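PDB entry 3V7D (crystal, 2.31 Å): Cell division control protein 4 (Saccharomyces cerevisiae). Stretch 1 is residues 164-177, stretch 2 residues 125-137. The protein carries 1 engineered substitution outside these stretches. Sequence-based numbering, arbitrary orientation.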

# COMPACT_ATOMS: atom_id res chain seq x y z
N GLY B 164 13.91 24.46 -20.24
CA GLY B 164 13.28 24.09 -18.98
C GLY B 164 13.09 22.59 -18.85
O GLY B 164 12.90 21.89 -19.84
N VAL B 165 13.16 22.09 -17.62
CA VAL B 165 12.98 20.67 -17.35
C VAL B 165 11.53 20.41 -17.01
O VAL B 165 10.99 21.01 -16.08
CB VAL B 165 13.85 20.23 -16.16
CG1 VAL B 165 13.70 18.74 -15.91
CG2 VAL B 165 15.32 20.60 -16.39
N TRP B 166 10.89 19.51 -17.74
CA TRP B 166 9.46 19.27 -17.55
C TRP B 166 9.11 17.81 -17.25
O TRP B 166 7.94 17.49 -17.04
CB TRP B 166 8.67 19.79 -18.75
CG TRP B 166 8.54 21.28 -18.73
CD1 TRP B 166 9.44 22.19 -19.20
CD2 TRP B 166 7.45 22.04 -18.19
NE1 TRP B 166 8.98 23.46 -19.00
CE2 TRP B 166 7.76 23.40 -18.38
CE3 TRP B 166 6.25 21.70 -17.57
CZ2 TRP B 166 6.90 24.42 -17.97
CZ3 TRP B 166 5.40 22.71 -17.16
CH2 TRP B 166 5.73 24.06 -17.36
N ALA B 167 10.11 16.94 -17.23
CA ALA B 167 9.89 15.54 -16.89
C ALA B 167 11.11 14.93 -16.22
O ALA B 167 12.24 15.15 -16.66
CB ALA B 167 9.49 14.75 -18.13
N LEU B 168 10.87 14.18 -15.15
CA LEU B 168 11.94 13.54 -14.38
C LEU B 168 11.54 12.13 -14.00
O LEU B 168 10.39 11.88 -13.64
CB LEU B 168 12.20 14.32 -13.09
CG LEU B 168 13.12 15.53 -13.08
CD1 LEU B 168 13.23 16.05 -11.66
CD2 LEU B 168 14.48 15.16 -13.64
N LYS B 169 12.49 11.21 -14.06
CA LYS B 169 12.25 9.85 -13.59
C LYS B 169 13.50 9.25 -12.99
O LYS B 169 14.53 9.11 -13.65
CB LYS B 169 11.74 8.96 -14.73
CG LYS B 169 11.14 7.64 -14.27
CD LYS B 169 9.76 7.85 -13.67
CE LYS B 169 9.12 6.52 -13.29
NZ LYS B 169 7.66 6.67 -12.97
N TYR B 170 13.41 8.89 -11.71
CA TYR B 170 14.52 8.25 -11.02
C TYR B 170 14.55 6.77 -11.39
O TYR B 170 13.52 6.11 -11.43
CB TYR B 170 14.36 8.42 -9.51
CG TYR B 170 15.50 7.84 -8.71
CD1 TYR B 170 16.64 8.58 -8.45
CD2 TYR B 170 15.44 6.54 -8.22
CE1 TYR B 170 17.68 8.05 -7.72
CE2 TYR B 170 16.48 6.00 -7.50
CZ TYR B 170 17.60 6.77 -7.25
OH TYR B 170 18.64 6.24 -6.52
N ALA B 171 15.75 6.26 -11.67
CA ALA B 171 15.89 4.86 -12.04
C ALA B 171 16.31 4.00 -10.85
O ALA B 171 15.49 3.32 -10.24
CB ALA B 171 16.89 4.71 -13.18
N HIS B 172 17.60 4.06 -10.52
CA HIS B 172 18.18 3.27 -9.44
C HIS B 172 19.63 3.70 -9.29
O HIS B 172 20.24 4.17 -10.25
CB HIS B 172 18.14 1.78 -9.77
CG HIS B 172 18.99 1.41 -10.94
ND1 HIS B 172 18.55 1.51 -12.25
CD2 HIS B 172 20.26 0.95 -11.01
CE1 HIS B 172 19.51 1.12 -13.07
NE2 HIS B 172 20.56 0.77 -12.34
N GLY B 173 20.18 3.54 -8.09
CA GLY B 173 21.59 3.81 -7.85
C GLY B 173 22.03 5.21 -8.20
O GLY B 173 23.12 5.42 -8.71
N GLY B 174 21.17 6.19 -7.93
CA GLY B 174 21.50 7.58 -8.17
C GLY B 174 21.48 7.98 -9.63
O GLY B 174 22.02 9.02 -10.00
N ILE B 175 20.84 7.16 -10.46
CA ILE B 175 20.72 7.46 -11.89
C ILE B 175 19.33 8.03 -12.16
O ILE B 175 18.34 7.51 -11.65
CB ILE B 175 20.92 6.20 -12.75
CG1 ILE B 175 22.28 5.55 -12.46
CG2 ILE B 175 20.77 6.52 -14.23
CD1 ILE B 175 23.46 6.38 -12.93
N LEU B 176 19.25 9.09 -12.95
CA LEU B 176 17.96 9.67 -13.29
C LEU B 176 17.88 10.15 -14.74
O LEU B 176 18.90 10.45 -15.36
CB LEU B 176 17.60 10.81 -12.33
CG LEU B 176 18.38 12.11 -12.42
CD1 LEU B 176 17.54 13.19 -13.06
CD2 LEU B 176 18.85 12.56 -11.05
N VAL B 177 16.67 10.20 -15.27
CA VAL B 177 16.44 10.63 -16.65
C VAL B 177 15.56 11.88 -16.67
O VAL B 177 14.60 11.98 -15.91
CB VAL B 177 15.75 9.51 -17.46
CG1 VAL B 177 15.63 9.91 -18.92
CG2 VAL B 177 16.52 8.21 -17.32
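Stretch 2, residues 125-137: ITCLQFEDNYVIT

Stretch 2 (residues 125-137) lies on stretch 1 (residues 164-177) as one β-hairpin beside another. Its first strand, up to Glu 131, runs nearly parallel to strand 165-170: the axes are 7° apart in direction and approach to 5.7 Å. A type I' turn from Glu 131 to Tyr 134, closed by Tyr 134 N to Glu 131 O at 2.7 Å, reverses the chain, and strand 134-137 returns at 161° to strand 165-170, their axes 8.4 Å apart at closest. In stretch 1 the equivalent type I' turn spans His 172 to Ile 175. No backbone-to-backbone hydrogen bond joins the stretches; side chains make the contact, burying 750 Å² in all.

At the start of the interface, Trp 166 CA and Thr 126 CA are 5.5 Å apart. Thr 126 adopts chi1 p (63°), which sends OG1 to the carbonyl of Val 165 in a very short hydrogen bond (Thr 126 OG1 to Val 165 O, 2.4 Å) and leaves CG2 over one face of the Trp 166 indole. Thr 126 CG2 is 3.5 Å from the centroid of the six-membered ring, almost on its normal, a CH-pi contact. The CA-to-CB bond of Trp 166 points away, but chi1 m (-76°) and chi2 85° bring its ring end back to the methyl. Cys 127, also p (48°), places SG 3.6 Å from Leu 168 CG and 4.1 Å from Val 165 CG1.

Leu 168 (m, t) extends CD1 to within 3.8 Å of Ile 136 CG2, reaching the returning strand. Gln 129 is folded, with chi1 and chi2 both m and chi3 -89°; this turns its amide so that OE1 accepts a nearly straight hydrogen bond from the backbone (Tyr 170 N to Gln 129 OE1, 3.0 Å, 173°), while NE2 makes a weak one to its own strand (Gln 129 NE2 to Leu 128 O, 3.3 Å).

Tyr 170, at chi1 t (-178°), has the largest covered area of either stretch. Its CD2 is 3.6 Å from Glu 131 CB, its CD1 3.7 Å from Ile 136 CD1, and its CE1 3.7 Å from Tyr 134 CD2. The hydroxyl joins the two turns: Tyr 170 OH donates to Asp 132 OD2 at 2.8 Å and accepts from Gly 174 N at 2.9 Å. Asp 132 has an off-well chi1 of -117°. Gly 174 has positive phi (75°), which favours glycine, and its CA lies 4.0 Å from Tyr 134 CE2. Leu 176 CD2 meets Ile 136 CD1 at 4.0 Å.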

# COMPACT_ATOMS: atom_id res chain seq x y z
N ILE B 125 7.77 24.99 -9.85
CA ILE B 125 8.46 23.71 -9.98
C ILE B 125 7.61 22.80 -10.85
O ILE B 125 6.41 22.67 -10.62
CB ILE B 125 8.68 23.06 -8.60
CG1 ILE B 125 9.39 24.03 -7.66
CG2 ILE B 125 9.44 21.75 -8.74
CD1 ILE B 125 10.66 24.61 -8.22
N THR B 126 8.22 22.17 -11.84
CA THR B 126 7.46 21.43 -12.85
C THR B 126 7.38 19.93 -12.59
O THR B 126 6.47 19.26 -13.06
CB THR B 126 8.04 21.64 -14.26
OG1 THR B 126 9.38 21.11 -14.30
CG2 THR B 126 8.06 23.12 -14.61
N CYS B 127 8.35 19.41 -11.85
CA CYS B 127 8.38 17.98 -11.59
C CYS B 127 9.20 17.64 -10.35
O CYS B 127 10.13 18.36 -9.99
CB CYS B 127 8.90 17.21 -12.81
SG CYS B 127 10.42 17.87 -13.54
N LEU B 128 8.82 16.54 -9.71
CA LEU B 128 9.47 16.10 -8.48
C LEU B 128 9.49 14.58 -8.42
O LEU B 128 8.50 13.92 -8.72
CB LEU B 128 8.75 16.66 -7.26
CG LEU B 128 9.35 16.40 -5.87
CD1 LEU B 128 9.05 17.56 -4.93
CD2 LEU B 128 8.83 15.10 -5.26
N GLN B 129 10.64 14.04 -8.05
CA GLN B 129 10.78 12.62 -7.74
C GLN B 129 11.22 12.49 -6.30
O GLN B 129 11.99 13.31 -5.80
CB GLN B 129 11.81 11.96 -8.66
CG GLN B 129 11.36 11.76 -10.09
CD GLN B 129 10.35 10.63 -10.22
OE1 GLN B 129 10.73 9.47 -10.41
NE2 GLN B 129 9.07 10.96 -10.13
N PHE B 130 10.73 11.46 -5.62
CA PHE B 130 11.13 11.18 -4.26
C PHE B 130 11.37 9.68 -4.13
O PHE B 130 10.43 8.90 -4.00
CB PHE B 130 10.03 11.61 -3.28
CG PHE B 130 10.37 11.37 -1.83
CD1 PHE B 130 11.69 11.32 -1.41
CD2 PHE B 130 9.37 11.17 -0.90
CE1 PHE B 130 12.00 11.09 -0.09
CE2 PHE B 130 9.67 10.94 0.43
CZ PHE B 130 10.99 10.90 0.84
N GLU B 131 12.64 9.29 -4.20
CA GLU B 131 13.03 7.88 -4.10
C GLU B 131 14.41 7.80 -3.46
O GLU B 131 15.21 8.73 -3.57
CB GLU B 131 13.12 7.22 -5.49
CG GLU B 131 11.92 7.40 -6.42
CD GLU B 131 10.70 6.61 -5.97
OE1 GLU B 131 9.58 6.97 -6.38
OE2 GLU B 131 10.87 5.63 -5.21
N ASP B 132 14.68 6.69 -2.78
CA ASP B 132 16.04 6.34 -2.37
C ASP B 132 16.72 7.41 -1.54
O ASP B 132 17.92 7.66 -1.72
CB ASP B 132 16.90 6.08 -3.61
CG ASP B 132 17.41 4.66 -3.69
OD1 ASP B 132 17.50 4.01 -2.63
OD2 ASP B 132 17.73 4.22 -4.81
N ASN B 133 15.96 8.06 -0.66
CA ASN B 133 16.49 9.13 0.18
C ASN B 133 16.93 10.37 -0.61
O ASN B 133 17.62 11.24 -0.08
CB ASN B 133 17.61 8.62 1.09
CG ASN B 133 17.20 7.37 1.86
OD1 ASN B 133 16.15 7.35 2.50
ND2 ASN B 133 18.02 6.33 1.77
N TYR B 134 16.52 10.43 -1.87
CA TYR B 134 16.73 11.62 -2.69
C TYR B 134 15.41 12.32 -2.94
O TYR B 134 14.39 11.68 -3.17
CB TYR B 134 17.33 11.27 -4.05
CG TYR B 134 18.75 10.77 -4.03
CD1 TYR B 134 19.77 11.53 -3.49
CD2 TYR B 134 19.08 9.55 -4.61
CE1 TYR B 134 21.08 11.08 -3.50
CE2 TYR B 134 20.38 9.09 -4.63
CZ TYR B 134 21.38 9.86 -4.07
OH TYR B 134 22.68 9.39 -4.08
N VAL B 135 15.44 13.65 -2.89
CA VAL B 135 14.35 14.44 -3.43
C VAL B 135 14.92 15.18 -4.63
O VAL B 135 15.96 15.83 -4.52
CB VAL B 135 13.77 15.45 -2.43
CG1 VAL B 135 12.54 16.13 -3.02
CG2 VAL B 135 13.42 14.76 -1.12
N ILE B 136 14.25 15.06 -5.77
CA ILE B 136 14.77 15.61 -7.01
C ILE B 136 13.70 16.46 -7.69
O ILE B 136 12.57 16.01 -7.88
CB ILE B 136 15.23 14.49 -7.96
CG1 ILE B 136 16.16 13.52 -7.22
CG2 ILE B 136 15.92 15.07 -9.18
CD1 ILE B 136 16.40 12.23 -7.95
N THR B 137 14.06 17.69 -8.03
CA THR B 137 13.11 18.63 -8.62
C THR B 137 13.63 19.24 -9.91
O THR B 137 14.83 19.45 -10.07
CB THR B 137 12.78 19.78 -7.65
OG1 THR B 137 14.00 20.36 -7.18
CG2 THR B 137 11.96 19.28 -6.46